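Local coordinates for protein prophenoloxidase b (Marsupenaeus japonicus, PDB 3WKY) that is the precursor of a type 3 copper enzyme that probably oxidises phenols once activated, holding a dicopper-dioxygen cluster and assembling from six chains, at residues Leu304-Asp309 and Val403-Tyr407; Phe590-Ala596 and Asn654-Val660. One frame throughout, in Å; residues are numbered along the deposited sequence.

Contact 1 (Leu304-Asp309 and Val403-Tyr407); sequences LYHGID and VFHRY
R406 lays its guanidinium flat on the ring of Y305: the two centres are 4.0 Å apart and the planes 6° from parallel. R406 CZ stands 24° off the ring normal, a cation-pi stack over the face, and R406 CD adds a CH-pi contact 4.2 Å from the same ring centroid. The reach comes from an extended chain, with chi1, chi2 and chi3 all t and chi4 at 105°. Y305 (chi1 m, chi2 near -1°) presents its face to the arginine and its edge to V403, with Y305 CE1 4.0 Å from V403 CG2.

Both segments are regular alpha-helix, parts of helices 294-310 and 391-409 in the copper-domain region. Their local axes run nearly parallel, at 23°, and approach to 10.1 Å. CA atoms are nearest for I308 with Y407 (5.7 Å) and Y305 with V403 (7.8 Å). I308, with chi1 m and chi2 t, points at the other helix and fills the space between: its CD1 is 3.9 Å from V403 CG1, and its CG2 is 3.6 Å from Y407 CA. L304 CD2 closes on V403 CG1 at 4.1 Å, and L342 of helix 334-343 touches both L304 and V403.

D309 (chi1 m) grips the guanidinium edge in a bidentate salt bridge, R406 NE to D309 OD1 at 3.1 Å and R406 NH2 to D309 OD2 at 2.8 Å. D309 O also accepts a hydrogen bond from N241 of a second subunit. One arginine thus spends its charge in two ways, paired with a carboxylate in its plane and stacked on an aromatic face.

Contact 2 (Phe590-Ala596 and Asn654-Val660); sequences FHFFVMA and NMMLQEV
This is an antiparallel strand pair inside the large sheet of the Ig-like hemocyanin domain, joining strands 588-598 and 655-664. Both strands are extended; their local axes approach to 4.4 Å with directions at 146°, so the pair is twisted. F590-V660, F592-Q658 and V594-M656 are hydrogen-bonded pairs; H591-E659, F593-L657 and M595-M655 are non-hydrogen-bonded. Each of the former has both bonds: F590 N-V660 O 2.9 Å and V660 N-F590 O 3.0 Å; F592 N-Q658 O 2.8 Å and Q658 N-F592 O 2.9 Å; V594 N-M656 O and M656 N-V594 O, both 2.9 Å. A596 N meets N654 O at 2.8 Å, and N654 (chi1 p) returns ND2 to A596 O at 3.1 Å; N654 ND2 also hydrogen-bonds to L419 O.

On the face with H591, F593 and M595, helix 645-650 packs on H591, F593 and M655, while Y634 touches M595. M655 SD (chi1 m, chi2 t) lies 5.0 Å from the ring centroid of F593 (chi1 t), an oblique Met-aromatic contact, and M595 CE is 3.8 Å from M655 CE. A water bridges H591 ND1 (2.8 Å) and E659 OE2 (2.9 Å), the latter also salt-bridged to K510. On the other face F592 CD2 packs 4.1 Å from V660 CG1. With strand 501-509 bonded beyond 588-598 and strand 424-432 against V594 and M656, this is consistent with the sheet interior of a hemocyanin Ig-like domain.

Contact 1 joins two helices of the copper-containing region, whereas contact 2 joins two strands of the Ig-like domain; along the chain contact 1 closes before contact 2 opens. Their centres lie 30 Å apart and their nearest atoms about 15 Å, so they do not touch. Contact 1 can be placed relative to the dicopper-dioxygen cluster: the V403 side chain is about 12 Å from it, and helix 391-409, which carries V403-Y407, also supplies F393 and H397 to the cluster pocket. The two also differ in surroundings, since D309 reaches a second subunit while no other chain of the assembly touches 590-596 or 654-660.

Contact 1 (Leu304-Asp309 and Val403-Tyr407)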
ATOM      1  N   LEU A 304     -18.747  19.799 -13.032  1.00 13.37           N
ATOM      2  CA  LEU A 304     -20.167  19.525 -13.200  1.00 15.10           C
ATOM      3  C   LEU A 304     -20.886  19.423 -11.856  1.00 19.36           C
ATOM      4  O   LEU A 304     -22.015  19.923 -11.701  1.00 15.14           O
ATOM      5  CB  LEU A 304     -20.359  18.255 -14.041  1.00 13.38           C
ATOM      6  CG  LEU A 304     -21.810  17.850 -14.328  1.00 16.48           C
ATOM      7  CD1 LEU A 304     -22.553  18.982 -15.079  1.00 18.89           C
ATOM      8  CD2 LEU A 304     -21.844  16.551 -15.128  1.00 15.07           C
ATOM      9  N   TYR A 305     -20.242  18.780 -10.882  1.00 15.49           N
ATOM     10  CA  TYR A 305     -20.790  18.699  -9.531  1.00 17.79           C
ATOM     11  C   TYR A 305     -20.971  20.093  -8.948  1.00 15.11           C
ATOM     12  O   TYR A 305     -21.982  20.363  -8.276  1.00 16.90           O
ATOM     13  CB  TYR A 305     -19.872  17.891  -8.590  1.00 14.21           C
ATOM     14  CG  TYR A 305     -19.962  16.379  -8.728  1.00 16.70           C
ATOM     15  CD1 TYR A 305     -20.840  15.777  -9.623  1.00 19.08           C
ATOM     16  CD2 TYR A 305     -19.166  15.555  -7.945  1.00 21.61           C
ATOM     17  CE1 TYR A 305     -20.909  14.379  -9.743  1.00 23.11           C
ATOM     18  CE2 TYR A 305     -19.232  14.170  -8.052  1.00 24.05           C
ATOM     19  CZ  TYR A 305     -20.099  13.589  -8.946  1.00 21.00           C
ATOM     20  OH  TYR A 305     -20.135  12.208  -9.028  1.00 21.32           O
ATOM     21  N   HIS A 306     -19.985  20.964  -9.159  1.00 14.41           N
ATOM     22  CA  HIS A 306     -20.097  22.353  -8.700  1.00 13.91           C
ATOM     23  C   HIS A 306     -21.334  23.033  -9.296  1.00 16.55           C
ATOM     24  O   HIS A 306     -22.122  23.646  -8.571  1.00 19.31           O
ATOM     25  CB  HIS A 306     -18.862  23.165  -9.072  1.00 14.73           C
ATOM     26  CG  HIS A 306     -18.970  24.618  -8.720  1.00 16.46           C
ATOM     27  ND1 HIS A 306     -18.856  25.082  -7.425  1.00 21.18           N
ATOM     28  CD2 HIS A 306     -19.177  25.711  -9.492  1.00 20.55           C
ATOM     29  CE1 HIS A 306     -18.999  26.396  -7.416  1.00 21.74           C
ATOM     30  NE2 HIS A 306     -19.195  26.804  -8.657  1.00 22.34           N
ATOM     31  N   GLY A 307     -21.481  22.947 -10.617  1.00 15.32           N
ATOM     32  CA  GLY A 307     -22.619  23.564 -11.290  1.00 13.13           C
ATOM     33  C   GLY A 307     -23.945  23.038 -10.769  1.00 16.78           C
ATOM     34  O   GLY A 307     -24.900  23.803 -10.540  1.00 17.05           O
ATOM     35  N   ILE A 308     -24.031  21.726 -10.598  1.00 14.72           N
ATOM     36  CA  ILE A 308     -25.237  21.132 -10.034  1.00 14.75           C
ATOM     37  C   ILE A 308     -25.505  21.694  -8.639  1.00 18.39           C
ATOM     38  O   ILE A 308     -26.638  22.079  -8.310  1.00 16.58           O
ATOM     39  CB  ILE A 308     -25.121  19.597  -9.986  1.00 14.99           C
ATOM     40  CG1 ILE A 308     -25.249  19.026 -11.403  1.00 16.72           C
ATOM     41  CG2 ILE A 308     -26.181  19.003  -9.050  1.00 15.18           C
ATOM     42  CD1 ILE A 308     -24.879  17.537 -11.527  1.00 17.05           C
ATOM     43  N   ASP A 309     -24.458  21.752  -7.820  1.00 18.06           N
ATOM     44  CA  ASP A 309     -24.613  22.150  -6.420  1.00 17.96           C
ATOM     45  C   ASP A 309     -24.998  23.615  -6.242  1.00 17.46           C
ATOM     46  O   ASP A 309     -25.729  23.949  -5.297  1.00 21.54           O
ATOM     47  CB  ASP A 309     -23.338  21.844  -5.623  1.00 17.31           C
ATOM     48  CG  ASP A 309     -23.084  20.344  -5.463  1.00 22.90           C
ATOM     49  OD1 ASP A 309     -23.993  19.536  -5.748  1.00 22.21           O
ATOM     50  OD2 ASP A 309     -21.959  19.972  -5.042  1.00 21.32           O
ATOM     51  N   VAL A 403     -25.076  10.839 -10.764  1.00 13.15           N
ATOM     52  CA  VAL A 403     -24.900  12.248 -11.093  1.00 13.03           C
ATOM     53  C   VAL A 403     -26.274  12.872 -11.330  1.00 14.17           C
ATOM     54  O   VAL A 403     -26.585  13.958 -10.821  1.00 14.41           O
ATOM     55  CB  VAL A 403     -24.053  12.448 -12.357  1.00 13.13           C
ATOM     56  CG1 VAL A 403     -23.854  13.946 -12.648  1.00 12.44           C
ATOM     57  CG2 VAL A 403     -22.674  11.753 -12.207  1.00 13.95           C
ATOM     58  N   PHE A 404     -27.090  12.186 -12.115  1.00 12.19           N
ATOM     59  CA  PHE A 404     -28.438  12.705 -12.396  1.00 14.70           C
ATOM     60  C   PHE A 404     -29.284  12.839 -11.127  1.00 16.17           C
ATOM     61  O   PHE A 404     -29.995  13.832 -10.953  1.00 15.93           O
ATOM     62  CB  PHE A 404     -29.139  11.832 -13.442  1.00 13.67           C
ATOM     63  CG  PHE A 404     -28.594  12.004 -14.847  1.00 14.74           C
ATOM     64  CD1 PHE A 404     -28.467  13.268 -15.407  1.00 15.62           C
ATOM     65  CD2 PHE A 404     -28.197  10.899 -15.603  1.00 12.34           C
ATOM     66  CE1 PHE A 404     -27.970  13.436 -16.706  1.00 11.99           C
ATOM     67  CE2 PHE A 404     -27.702  11.063 -16.899  1.00 13.61           C
ATOM     68  CZ  PHE A 404     -27.587  12.339 -17.449  1.00 12.78           C
ATOM     69  N   HIS A 405     -29.198  11.853 -10.235  1.00 13.84           N
ATOM     70  CA  HIS A 405     -29.958  11.884  -8.972  1.00 14.59           C
ATOM     71  C   HIS A 405     -29.417  13.000  -8.080  1.00 15.41           C
ATOM     72  O   HIS A 405     -30.178  13.666  -7.373  1.00 14.71           O
ATOM     73  CB  HIS A 405     -29.881  10.520  -8.263  1.00 14.03           C
ATOM     74  CG  HIS A 405     -30.585  10.474  -6.941  1.00 18.70           C
ATOM     75  ND1 HIS A 405     -31.952  10.609  -6.822  1.00 22.62           N
ATOM     76  CD2 HIS A 405     -30.114  10.297  -5.683  1.00 20.75           C
ATOM     77  CE1 HIS A 405     -32.293  10.523  -5.547  1.00 18.75           C
ATOM     78  NE2 HIS A 405     -31.197  10.325  -4.837  1.00 22.19           N
ATOM     79  N   ARG A 406     -28.100  13.217  -8.112  1.00 13.59           N
ATOM     80  CA  ARG A 406     -27.515  14.348  -7.395  1.00 15.21           C
ATOM     81  C   ARG A 406     -28.200  15.633  -7.834  1.00 17.15           C
ATOM     82  O   ARG A 406     -28.565  16.478  -7.005  1.00 16.37           O
ATOM     83  CB  ARG A 406     -26.016  14.467  -7.680  1.00 15.41           C
ATOM     84  CG  ARG A 406     -25.308  15.559  -6.862  1.00 16.85           C
ATOM     85  CD  ARG A 406     -23.882  15.787  -7.405  1.00 18.36           C
ATOM     86  NE  ARG A 406     -23.103  16.706  -6.571  1.00 21.78           N
ATOM     87  CZ  ARG A 406     -22.125  16.324  -5.750  1.00 26.48           C
ATOM     88  NH1 ARG A 406     -21.792  15.038  -5.642  1.00 20.43           N
ATOM     89  NH2 ARG A 406     -21.474  17.233  -5.037  1.00 22.60           N
ATOM     90  N   TYR A 407     -28.380  15.780  -9.142  1.00 16.25           N
ATOM     91  CA  TYR A 407     -29.066  16.953  -9.645  1.00 13.35           C
ATOM     92  C   TYR A 407     -30.546  16.940  -9.202  1.00 16.29           C
ATOM     93  O   TYR A 407     -31.064  17.957  -8.710  1.00 16.55           O
ATOM     94  CB  TYR A 407     -28.938  17.102 -11.171  1.00 13.28           C
ATOM     95  CG  TYR A 407     -29.986  18.087 -11.640  1.00 14.13           C
ATOM     96  CD1 TYR A 407     -29.809  19.455 -11.450  1.00 15.48           C
ATOM     97  CD2 TYR A 407     -31.198  17.647 -12.176  1.00 15.76           C
ATOM     98  CE1 TYR A 407     -30.818  20.366 -11.820  1.00 17.90           C
ATOM     99  CE2 TYR A 407     -32.189  18.544 -12.544  1.00 17.89           C
ATOM    100  CZ  TYR A 407     -31.994  19.897 -12.365  1.00 18.76           C
ATOM    101  OH  TYR A 407     -32.991  20.796 -12.727  1.00 18.47           O
TER

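Contact 2 (Phe590-Ala596 and Asn654-Val660)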
ATOM      1  N   PHE A 590     -43.678  -6.326  -5.398  1.00 18.80           N
ATOM      2  CA  PHE A 590     -43.390  -5.037  -6.026  1.00 21.39           C
ATOM      3  C   PHE A 590     -44.488  -4.017  -5.772  1.00 22.31           C
ATOM      4  O   PHE A 590     -45.680  -4.358  -5.759  1.00 22.66           O
ATOM      5  CB  PHE A 590     -43.243  -5.185  -7.544  1.00 21.59           C
ATOM      6  CG  PHE A 590     -42.007  -5.921  -7.977  1.00 17.64           C
ATOM      7  CD1 PHE A 590     -41.946  -7.305  -7.906  1.00 17.75           C
ATOM      8  CD2 PHE A 590     -40.922  -5.228  -8.507  1.00 18.83           C
ATOM      9  CE1 PHE A 590     -40.814  -7.993  -8.320  1.00 19.91           C
ATOM     10  CE2 PHE A 590     -39.775  -5.906  -8.927  1.00 19.05           C
ATOM     11  CZ  PHE A 590     -39.726  -7.297  -8.831  1.00 18.83           C
ATOM     12  N   HIS A 591     -44.084  -2.761  -5.588  1.00 20.82           N
ATOM     13  CA  HIS A 591     -45.029  -1.654  -5.610  1.00 22.12           C
ATOM     14  C   HIS A 591     -45.476  -1.416  -7.046  1.00 22.39           C
ATOM     15  O   HIS A 591     -44.667  -1.484  -7.970  1.00 19.38           O
ATOM     16  CB  HIS A 591     -44.375  -0.364  -5.118  1.00 18.93           C
ATOM     17  CG  HIS A 591     -44.001  -0.366  -3.668  1.00 22.30           C
ATOM     18  ND1 HIS A 591     -44.922  -0.551  -2.657  1.00 24.79           N
ATOM     19  CD2 HIS A 591     -42.811  -0.150  -3.057  1.00 23.44           C
ATOM     20  CE1 HIS A 591     -44.309  -0.478  -1.489  1.00 26.54           C
ATOM     21  NE2 HIS A 591     -43.028  -0.231  -1.703  1.00 24.31           N
ATOM     22  N   PHE A 592     -46.756  -1.086  -7.220  1.00 20.23           N
ATOM     23  CA  PHE A 592     -47.334  -0.775  -8.527  1.00 21.00           C
ATOM     24  C   PHE A 592     -48.034   0.567  -8.308  1.00 24.36           C
ATOM     25  O   PHE A 592     -49.184   0.629  -7.860  1.00 21.24           O
ATOM     26  CB  PHE A 592     -48.315  -1.897  -8.897  1.00 20.57           C
ATOM     27  CG  PHE A 592     -48.817  -1.881 -10.325  1.00 20.77           C
ATOM     28  CD1 PHE A 592     -49.985  -1.189 -10.658  1.00 24.22           C
ATOM     29  CD2 PHE A 592     -48.201  -2.653 -11.306  1.00 24.04           C
ATOM     30  CE1 PHE A 592     -50.484  -1.209 -11.966  1.00 19.61           C
ATOM     31  CE2 PHE A 592     -48.694  -2.682 -12.611  1.00 25.73           C
ATOM     32  CZ  PHE A 592     -49.843  -1.959 -12.937  1.00 23.17           C
ATOM     33  N   PHE A 593     -47.311   1.649  -8.575  1.00 18.25           N
ATOM     34  CA  PHE A 593     -47.784   3.007  -8.299  1.00 19.07           C
ATOM     35  C   PHE A 593     -48.622   3.506  -9.468  1.00 19.39           C
ATOM     36  O   PHE A 593     -48.216   3.369 -10.627  1.00 17.39           O
ATOM     37  CB  PHE A 593     -46.568   3.931  -8.096  1.00 18.50           C
ATOM     38  CG  PHE A 593     -46.890   5.427  -8.079  1.00 17.39           C
ATOM     39  CD1 PHE A 593     -47.007   6.155  -9.270  1.00 15.85           C
ATOM     40  CD2 PHE A 593     -46.995   6.107  -6.881  1.00 17.25           C
ATOM     41  CE1 PHE A 593     -47.269   7.519  -9.257  1.00 15.09           C
ATOM     42  CE2 PHE A 593     -47.259   7.478  -6.851  1.00 15.40           C
ATOM     43  CZ  PHE A 593     -47.389   8.187  -8.044  1.00 17.29           C
ATOM     44  N   VAL A 594     -49.782   4.095  -9.170  1.00 21.02           N
ATOM     45  CA  VAL A 594     -50.676   4.610 -10.209  1.00 20.57           C
ATOM     46  C   VAL A 594     -51.055   6.056  -9.908  1.00 19.85           C
ATOM     47  O   VAL A 594     -51.540   6.356  -8.814  1.00 22.61           O
ATOM     48  CB  VAL A 594     -51.987   3.775 -10.286  1.00 18.27           C
ATOM     49  CG1 VAL A 594     -52.918   4.323 -11.384  1.00 21.14           C
ATOM     50  CG2 VAL A 594     -51.676   2.303 -10.508  1.00 20.43           C
ATOM     51  N   MET A 595     -50.844   6.951 -10.872  1.00 19.37           N
ATOM     52  CA  MET A 595     -51.290   8.331 -10.717  1.00 23.03           C
ATOM     53  C   MET A 595     -52.132   8.805 -11.901  1.00 21.26           C
ATOM     54  O   MET A 595     -51.774   8.591 -13.063  1.00 19.91           O
ATOM     55  CB  MET A 595     -50.100   9.269 -10.527  1.00 21.90           C
ATOM     56  CG  MET A 595     -50.483  10.724 -10.317  1.00 21.88           C
ATOM     57  SD  MET A 595     -49.001  11.752 -10.158  1.00 24.09           S
ATOM     58  CE  MET A 595     -49.691  13.348  -9.703  1.00 29.59           C
ATOM     59  N   ALA A 596     -53.264   9.434 -11.601  1.00 23.29           N
ATOM     60  CA  ALA A 596     -54.082  10.061 -12.641  1.00 21.10           C
ATOM     61  C   ALA A 596     -53.778  11.553 -12.637  1.00 21.27           C
ATOM     62  O   ALA A 596     -54.003  12.247 -11.641  1.00 25.27           O
ATOM     63  CB  ALA A 596     -55.575   9.813 -12.384  1.00 21.88           C
ATOM     64  N   ASN A 654     -55.621  11.374  -6.241  1.00 23.40           N
ATOM     65  CA  ASN A 654     -55.320  10.953  -7.612  1.00 19.25           C
ATOM     66  C   ASN A 654     -54.141   9.982  -7.702  1.00 24.54           C
ATOM     67  O   ASN A 654     -53.657   9.686  -8.799  1.00 22.59           O
ATOM     68  CB  ASN A 654     -55.084  12.150  -8.538  1.00 20.44           C
ATOM     69  CG  ASN A 654     -53.969  13.062  -8.054  1.00 26.13           C
ATOM     70  OD1 ASN A 654     -53.749  13.217  -6.846  1.00 30.13           O
ATOM     71  ND2 ASN A 654     -53.264  13.682  -8.998  1.00 20.28           N
ATOM     72  N   MET A 655     -53.689   9.487  -6.554  1.00 23.45           N
ATOM     73  CA  MET A 655     -52.656   8.458  -6.542  1.00 23.39           C
ATOM     74  C   MET A 655     -53.113   7.252  -5.751  1.00 21.59           C
ATOM     75  O   MET A 655     -53.785   7.389  -4.717  1.00 23.68           O
ATOM     76  CB  MET A 655     -51.360   8.982  -5.917  1.00 19.33           C
ATOM     77  CG  MET A 655     -50.777  10.234  -6.526  1.00 21.76           C
ATOM     78  SD  MET A 655     -49.273  10.616  -5.564  1.00 22.61           S
ATOM     79  CE  MET A 655     -48.868  12.242  -6.193  1.00 18.65           C
ATOM     80  N   MET A 656     -52.742   6.068  -6.225  1.00 18.80           N
ATOM     81  CA  MET A 656     -53.003   4.838  -5.478  1.00 20.98           C
ATOM     82  C   MET A 656     -51.799   3.906  -5.546  1.00 25.69           C
ATOM     83  O   MET A 656     -51.150   3.793  -6.587  1.00 24.06           O
ATOM     84  CB  MET A 656     -54.260   4.126  -5.996  1.00 28.29           C
ATOM     85  CG  MET A 656     -54.547   2.781  -5.324  1.00 23.89           C
ATOM     86  SD  MET A 656     -56.305   2.309  -5.434  1.00 31.06           S
ATOM     87  CE  MET A 656     -57.046   3.495  -4.305  1.00 35.69           C
ATOM     88  N   LEU A 657     -51.502   3.244  -4.433  1.00 21.91           N
ATOM     89  CA  LEU A 657     -50.382   2.305  -4.391  1.00 21.59           C
ATOM     90  C   LEU A 657     -50.879   0.868  -4.355  1.00 25.41           C
ATOM     91  O   LEU A 657     -51.423   0.404  -3.352  1.00 27.69           O
ATOM     92  CB  LEU A 657     -49.495   2.579  -3.178  1.00 24.22           C
ATOM     93  CG  LEU A 657     -48.241   1.710  -3.080  1.00 29.11           C
ATOM     94  CD1 LEU A 657     -47.266   2.085  -4.203  1.00 20.28           C
ATOM     95  CD2 LEU A 657     -47.587   1.838  -1.698  1.00 26.35           C
ATOM     96  N   GLN A 658     -50.699   0.170  -5.467  1.00 20.06           N
ATOM     97  CA  GLN A 658     -51.085  -1.227  -5.583  0.56 19.91           C
ATOM     98  C   GLN A 658     -49.828  -2.087  -5.366  1.00 27.72           C
ATOM     99  O   GLN A 658     -48.714  -1.557  -5.252  1.00 23.47           O
ATOM    100  CB  GLN A 658     -51.794  -1.439  -6.945  0.56 21.82           C
ATOM    101  CG  GLN A 658     -51.681  -2.797  -7.643  0.56 21.13           C
ATOM    102  CD  GLN A 658     -52.759  -3.796  -7.276  0.56 28.70           C
ATOM    103  OE1 GLN A 658     -53.434  -3.670  -6.252  0.56 24.08           O
ATOM    104  NE2 GLN A 658     -52.920  -4.814  -8.124  0.56 18.64           N
ATOM    105  N   GLU A 659     -50.010  -3.397  -5.297  1.00 23.82           N
ATOM    106  CA  GLU A 659     -48.916  -4.313  -5.054  1.00 26.75           C
ATOM    107  C   GLU A 659     -49.117  -5.548  -5.925  1.00 29.23           C
ATOM    108  O   GLU A 659     -50.239  -6.048  -6.046  1.00 24.56           O
ATOM    109  CB  GLU A 659     -48.944  -4.693  -3.576  1.00 29.45           C
ATOM    110  CG  GLU A 659     -47.637  -5.120  -3.000  1.00 37.07           C
ATOM    111  CD  GLU A 659     -47.681  -5.224  -1.477  1.00 42.10           C
ATOM    112  OE1 GLU A 659     -47.969  -6.326  -0.965  1.00 41.30           O
ATOM    113  OE2 GLU A 659     -47.425  -4.205  -0.794  1.00 37.73           O
ATOM    114  N   VAL A 660     -48.052  -6.027  -6.563  1.00 19.44           N
ATOM    115  CA  VAL A 660     -48.125  -7.283  -7.307  1.00 19.70           C
ATOM    116  C   VAL A 660     -47.020  -8.224  -6.855  1.00 26.05           C
ATOM    117  O   VAL A 660     -46.023  -7.785  -6.266  1.00 23.68           O
ATOM    118  CB  VAL A 660     -48.045  -7.080  -8.843  1.00 22.64           C
ATOM    119  CG1 VAL A 660     -49.129  -6.115  -9.308  1.00 24.01           C
ATOM    120  CG2 VAL A 660     -46.661  -6.594  -9.267  1.00 25.10           C
TER
HETATM  121  O   HOH W   1     -47.403  -1.636  -2.087  1.00 27.34           O